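Local coordinates for Abbfa_003403 (Acinetobacter baumannii, PDB 4ZXH), which is a four-domain nonribosomal peptide synthetase that probably activates an amino acid, carries it on a phosphopantetheine arm, condenses it and releases the product, at residues V233-E238 with E414-L419; S427-E432 with L855-R860. All blocks are in the same frame, centred on the assembly; numbering follows the deposited sequence.

Contact 1 of 2, residues V233-E238 with E414-L419; sequences VFRVSE and ELVGVL
The carbonyl oxygen of Leu415 is held twice: Val236 N reaches it at 2.9 Å, with the donor in the carbonyl plane, and Arg235 CA adds a CH···O contact. The setting is an antiparallel strand pair in the condensation domain, where strand 229-235 forms an outer edge of a four-stranded mixed sheet and 414-422 is its inner neighbour. Two residues along each strand, Phe234 and Gly417 make a hydrogen-bonded pair, joined both ways by Phe234 N to Gly417 O (2.9 Å) and Gly417 N to Phe234 O (3.1 Å), each donor lying above the acceptor's carbonyl plane. The pair illustrates how an aromatic ring can roof a glycine. With CG between the backbone N and the carbonyl carbon (chi1 61°), the Phe234 ring swings back across its partner strand, and Gly417 CA makes a CH-pi contact 4.0 Å from the ring centroid. Lacking a side chain, Gly417 lets the ring come down on its backbone; Leu419 N lies at the ring edge. Val435 and Gln439 of helix 428-447 also touch Phe234, so the ring is buried between sheet and helix. Val233 and Val418 stand alongside each other on the other face, their CG2 atoms in apolar contact. Near the strand end Val236 and Leu415 lie side by side, and Ser241 OG binds both Val236 O and Leu415 N. Glu414, extended beyond CG, crosses Arg235 obliquely with carboxylate and guanidinium planes 80° apart; its OE1 rests 3.4 Å from Arg235 CD but 4.4 Å from Arg235 NH1, beyond salt-bridge range.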
loop_
_atom_site.group_PDB
_atom_site.type_symbol
_atom_site.label_atom_id
_atom_site.label_comp_id
_atom_site.label_asym_id
_atom_site.label_seq_id
_atom_site.Cartn_x
_atom_site.Cartn_y
_atom_site.Cartn_z
ATOM N N VAL A 233 -8.258 0.917 27.749
ATOM C CA VAL A 233 -8.194 0.062 28.935
ATOM C C VAL A 233 -9.553 -0.578 29.243
ATOM O O VAL A 233 -10.585 0.098 29.287
ATOM C CB VAL A 233 -7.687 0.855 30.159
ATOM C CG1 VAL A 233 -7.585 -0.053 31.387
ATOM C CG2 VAL A 233 -6.324 1.472 29.837
ATOM N N PHE A 234 -9.562 -1.891 29.424
ATOM C CA PHE A 234 -10.798 -2.594 29.761
ATOM C C PHE A 234 -10.571 -3.508 30.965
ATOM O O PHE A 234 -9.433 -3.715 31.374
ATOM C CB PHE A 234 -11.305 -3.404 28.570
ATOM C CG PHE A 234 -10.346 -4.473 28.109
ATOM C CD1 PHE A 234 -9.276 -4.158 27.279
ATOM C CD2 PHE A 234 -10.506 -5.792 28.512
ATOM C CE1 PHE A 234 -8.386 -5.136 26.870
ATOM C CE2 PHE A 234 -9.620 -6.782 28.100
ATOM C CZ PHE A 234 -8.561 -6.457 27.286
ATOM N N ARG A 235 -11.650 -4.043 31.538
ATOM C CA ARG A 235 -11.527 -5.047 32.604
ATOM C C ARG A 235 -12.446 -6.237 32.383
ATOM O O ARG A 235 -13.602 -6.084 31.978
ATOM C CB ARG A 235 -11.819 -4.435 33.972
ATOM C CG ARG A 235 -10.938 -3.266 34.307
ATOM C CD ARG A 235 -11.313 -2.629 35.601
ATOM N NE ARG A 235 -10.990 -1.214 35.558
ATOM C CZ ARG A 235 -10.965 -0.419 36.618
ATOM N NH1 ARG A 235 -11.223 -0.908 37.829
ATOM N NH2 ARG A 235 -10.653 0.863 36.458
ATOM N N VAL A 236 -11.922 -7.423 32.657
ATOM C CA VAL A 236 -12.721 -8.637 32.598
ATOM C C VAL A 236 -13.484 -8.860 33.918
ATOM O O VAL A 236 -12.898 -8.790 35.000
ATOM C CB VAL A 236 -11.839 -9.850 32.293
ATOM C CG1 VAL A 236 -12.685 -11.098 32.214
ATOM C CG2 VAL A 236 -11.082 -9.630 30.995
ATOM N N SER A 237 -14.787 -9.123 33.829
ATOM C CA SER A 237 -15.618 -9.301 35.022
ATOM C C SER A 237 -15.037 -10.371 35.940
ATOM O O SER A 237 -14.366 -11.301 35.479
ATOM C CB SER A 237 -17.053 -9.672 34.643
ATOM O OG SER A 237 -17.173 -11.067 34.416
ATOM N N GLU A 238 -15.290 -10.231 37.238
ATOM C CA GLU A 238 -14.680 -11.117 38.211
ATOM C C GLU A 238 -15.146 -12.548 37.967
ATOM O O GLU A 238 -14.357 -13.486 38.091
ATOM C CB GLU A 238 -15.008 -10.668 39.634
ATOM C CG GLU A 238 -14.538 -11.641 40.710
ATOM C CD GLU A 238 -14.910 -11.198 42.115
ATOM O OE1 GLU A 238 -16.109 -11.277 42.462
ATOM O OE2 GLU A 238 -14.004 -10.770 42.870
ATOM N N GLU A 414 -10.691 -8.601 38.982
ATOM C CA GLU A 414 -10.849 -8.435 37.541
ATOM C C GLU A 414 -9.514 -8.355 36.806
ATOM O O GLU A 414 -8.633 -7.575 37.180
ATOM C CB GLU A 414 -11.662 -7.165 37.248
ATOM C CG GLU A 414 -13.070 -7.159 37.829
ATOM C CD GLU A 414 -13.862 -5.867 37.572
ATOM O OE1 GLU A 414 -13.263 -4.807 37.253
ATOM O OE2 GLU A 414 -15.106 -5.918 37.731
ATOM N N LEU A 415 -9.368 -9.150 35.751
ATOM C CA LEU A 415 -8.195 -9.049 34.888
ATOM C C LEU A 415 -8.177 -7.678 34.218
ATOM O O LEU A 415 -9.221 -7.171 33.782
ATOM C CB LEU A 415 -8.195 -10.162 33.839
ATOM C CG LEU A 415 -7.843 -11.583 34.281
ATOM C CD1 LEU A 415 -8.186 -12.581 33.216
ATOM C CD2 LEU A 415 -6.374 -11.683 34.613
ATOM N N VAL A 416 -7.003 -7.065 34.145
ATOM C CA VAL A 416 -6.898 -5.747 33.524
ATOM C C VAL A 416 -6.120 -5.830 32.215
ATOM O O VAL A 416 -5.028 -6.417 32.154
ATOM C CB VAL A 416 -6.234 -4.718 34.461
ATOM C CG1 VAL A 416 -5.940 -3.430 33.722
ATOM C CG2 VAL A 416 -7.125 -4.430 35.638
ATOM N N GLY A 417 -6.697 -5.243 31.168
ATOM C CA GLY A 417 -6.121 -5.311 29.844
ATOM C C GLY A 417 -6.109 -3.986 29.120
ATOM O O GLY A 417 -6.883 -3.071 29.439
ATOM N N VAL A 418 -5.214 -3.889 28.141
ATOM C CA VAL A 418 -5.112 -2.708 27.304
ATOM C C VAL A 418 -5.089 -3.134 25.859
ATOM O O VAL A 418 -4.183 -3.851 25.457
ATOM C CB VAL A 418 -3.835 -1.885 27.580
ATOM C CG1 VAL A 418 -3.927 -0.509 26.895
ATOM C CG2 VAL A 418 -3.622 -1.713 29.052
ATOM N N LEU A 419 -6.078 -2.704 25.081
ATOM C CA LEU A 419 -6.035 -2.906 23.638
ATOM C C LEU A 419 -5.392 -1.690 22.980
ATOM O O LEU A 419 -5.935 -0.587 23.011
ATOM C CB LEU A 419 -7.430 -3.151 23.046
ATOM C CG LEU A 419 -7.391 -3.495 21.538
ATOM C CD1 LEU A 419 -6.832 -4.877 21.268
ATOM C CD2 LEU A 419 -8.748 -3.364 20.902
#

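Contact 2 of 2, residues S427-E432 with L855-R860; sequences SAQSAE and LRTDGR
Two first torsions set this meeting: Thr857 places OG1 between its backbone N and carbonyl carbon (chi1 61°), with CG2 beside the N, while Ser430 turns OG anti to its carbonyl carbon (chi1 -71°). The threonine thereby presents both branches to the first turn of helix 428-447. Its methyl CG2 sits 3.9 Å from Ser430 CA, and its OG1 comes within 3.5 Å of Ser430 OG, although that serine hydroxyl has its strongest partner in Asp218. Gln429 slides past in the opposite direction, its CB 3.8 Å from Thr857 OG1. The motif on the helix side is an N-cap: Ser427 OG accepts from Ser430 N at 3.1 Å, and Asp218 also takes Ser427 N, so one carboxylate steadies the helix start and the serine facing Thr857. On the other side, residues 856-860 form a tight hairpin connection between strands 846-855 and 861-863, a type I turn with a G1 beta bulge. Gly859 N closes it on Arg856 O, and Gly859 takes the positive phi (108°) such a turn favours. Arg860 NE makes a salt bridge to Asp858 OD2 through a bent, weak hydrogen bond, while Arg856 NH1 reaches back to Leu217 O. Condensation and adenylation domains thus touch through a small surface patch with no hydrogen bond directly between the two segments, which is consistent with a light contact where Asp218 and Arg856 supply much of the polar order.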
loop_
_atom_site.group_PDB
_atom_site.type_symbol
_atom_site.label_atom_id
_atom_site.label_comp_id
_atom_site.label_asym_id
_atom_site.label_seq_id
_atom_site.Cartn_x
_atom_site.Cartn_y
_atom_site.Cartn_z
ATOM N N SER A 427 -10.920 3.056 13.992
ATOM C CA SER A 427 -11.592 4.126 14.715
ATOM C C SER A 427 -11.673 3.773 16.203
ATOM O O SER A 427 -11.462 2.618 16.582
ATOM C CB SER A 427 -12.988 4.356 14.140
ATOM O OG SER A 427 -13.842 3.253 14.433
ATOM N N ALA A 428 -11.984 4.756 17.044
ATOM C CA ALA A 428 -12.136 4.488 18.473
ATOM C C ALA A 428 -13.290 3.535 18.679
ATOM O O ALA A 428 -13.240 2.654 19.535
ATOM C CB ALA A 428 -12.372 5.774 19.248
ATOM N N GLN A 429 -14.322 3.707 17.857
ATOM C CA GLN A 429 -15.520 2.888 17.948
ATOM C C GLN A 429 -15.215 1.420 17.650
ATOM O O GLN A 429 -15.745 0.526 18.310
ATOM C CB GLN A 429 -16.585 3.422 17.002
ATOM C CG GLN A 429 -17.994 3.204 17.498
ATOM C CD GLN A 429 -18.989 4.168 16.865
ATOM O OE1 GLN A 429 -18.630 4.976 15.998
ATOM N NE2 GLN A 429 -20.244 4.102 17.314
ATOM N N SER A 430 -14.348 1.181 16.668
ATOM C CA SER A 430 -13.913 -0.175 16.330
ATOM C C SER A 430 -13.077 -0.808 17.430
ATOM O O SER A 430 -13.137 -2.018 17.646
ATOM C CB SER A 430 -13.106 -0.174 15.033
ATOM O OG SER A 430 -13.944 0.083 13.922
ATOM N N ALA A 431 -12.275 -0.000 18.115
ATOM C CA ALA A 431 -11.482 -0.531 19.211
ATOM C C ALA A 431 -12.425 -1.002 20.297
ATOM O O ALA A 431 -12.282 -2.117 20.810
ATOM C CB ALA A 431 -10.517 0.505 19.737
ATOM N N GLU A 432 -13.410 -0.160 20.620
ATOM C CA GLU A 432 -14.395 -0.498 21.641
ATOM C C GLU A 432 -15.071 -1.810 21.275
ATOM O O GLU A 432 -15.182 -2.714 22.106
ATOM C CB GLU A 432 -15.411 0.631 21.829
ATOM C CG GLU A 432 -16.501 0.325 22.855
ATOM C CD GLU A 432 -15.993 0.215 24.303
ATOM O OE1 GLU A 432 -14.975 0.854 24.654
ATOM O OE2 GLU A 432 -16.616 -0.536 25.090
ATOM N N LEU A 855 -20.909 -4.705 7.982
ATOM C CA LEU A 855 -21.666 -4.082 9.054
ATOM C C LEU A 855 -20.684 -3.292 9.894
ATOM O O LEU A 855 -19.955 -3.856 10.709
ATOM C CB LEU A 855 -22.396 -5.128 9.897
ATOM C CG LEU A 855 -23.161 -4.655 11.133
ATOM C CD1 LEU A 855 -24.374 -3.821 10.740
ATOM C CD2 LEU A 855 -23.562 -5.848 11.986
ATOM N N ARG A 856 -20.645 -1.986 9.674
ATOM C CA ARG A 856 -19.716 -1.138 10.397
ATOM C C ARG A 856 -20.135 -1.020 11.858
ATOM O O ARG A 856 -21.311 -1.198 12.201
ATOM C CB ARG A 856 -19.633 0.242 9.741
ATOM C CG ARG A 856 -19.075 0.189 8.330
ATOM C CD ARG A 856 -17.723 -0.503 8.324
ATOM N NE ARG A 856 -17.018 -0.419 7.044
ATOM C CZ ARG A 856 -15.748 -0.778 6.885
ATOM N NH1 ARG A 856 -15.055 -1.237 7.922
ATOM N NH2 ARG A 856 -15.162 -0.670 5.704
ATOM N N THR A 857 -19.157 -0.740 12.713
ATOM C CA THR A 857 -19.396 -0.479 14.128
ATOM C C THR A 857 -20.304 0.742 14.260
ATOM O O THR A 857 -21.084 0.872 15.200
ATOM C CB THR A 857 -18.058 -0.266 14.878
ATOM O OG1 THR A 857 -17.361 0.866 14.333
ATOM C CG2 THR A 857 -17.174 -1.508 14.745
ATOM N N ASP A 858 -20.192 1.621 13.277
ATOM C CA ASP A 858 -21.020 2.805 13.143
ATOM C C ASP A 858 -22.521 2.481 13.111
ATOM O O ASP A 858 -23.332 3.194 13.702
ATOM C CB ASP A 858 -20.610 3.547 11.863
ATOM C CG ASP A 858 -20.932 5.013 11.912
ATOM O OD1 ASP A 858 -21.740 5.417 12.772
ATOM O OD2 ASP A 858 -20.372 5.765 11.089
ATOM N N GLY A 859 -22.877 1.398 12.421
ATOM C CA GLY A 859 -24.265 1.087 12.115
ATOM C C GLY A 859 -24.539 1.306 10.634
ATOM O O GLY A 859 -25.644 1.062 10.144
ATOM N N ARG A 860 -23.522 1.786 9.927
ATOM C CA ARG A 860 -23.599 2.018 8.496
ATOM C C ARG A 860 -23.300 0.733 7.742
ATOM O O ARG A 860 -22.638 -0.160 8.268
ATOM C CB ARG A 860 -22.605 3.098 8.062
ATOM C CG ARG A 860 -22.912 4.503 8.550
ATOM C CD ARG A 860 -21.895 5.492 8.002
ATOM N NE ARG A 860 -20.522 5.041 8.222
ATOM C CZ ARG A 860 -19.568 5.048 7.294
ATOM N NH1 ARG A 860 -19.831 5.493 6.070
ATOM N NH2 ARG A 860 -18.345 4.618 7.593
#

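Read from the N terminus, the chain illustrates how serial contacts can tie one domain's sheet to the next domain. Contact 1 first closes a loop of 175 intervening residues, bringing strand 414-422 beside the much earlier strand 229-235 and completing one edge of a sheet inside the condensation domain. Only seven residues separate 414-419 from 427-432, where contact 2 opens; it closes 422 residues later, when the hairpin turn 855-860 of the adenylation region returns to the start of helix 428-447. The loops neither nest nor cross. The contact centres lie about 20 Å apart, yet Leu419 CD2 packs 3.7 Å from Ala431 O, so strand and following helix join the sheet edge to the domain boundary.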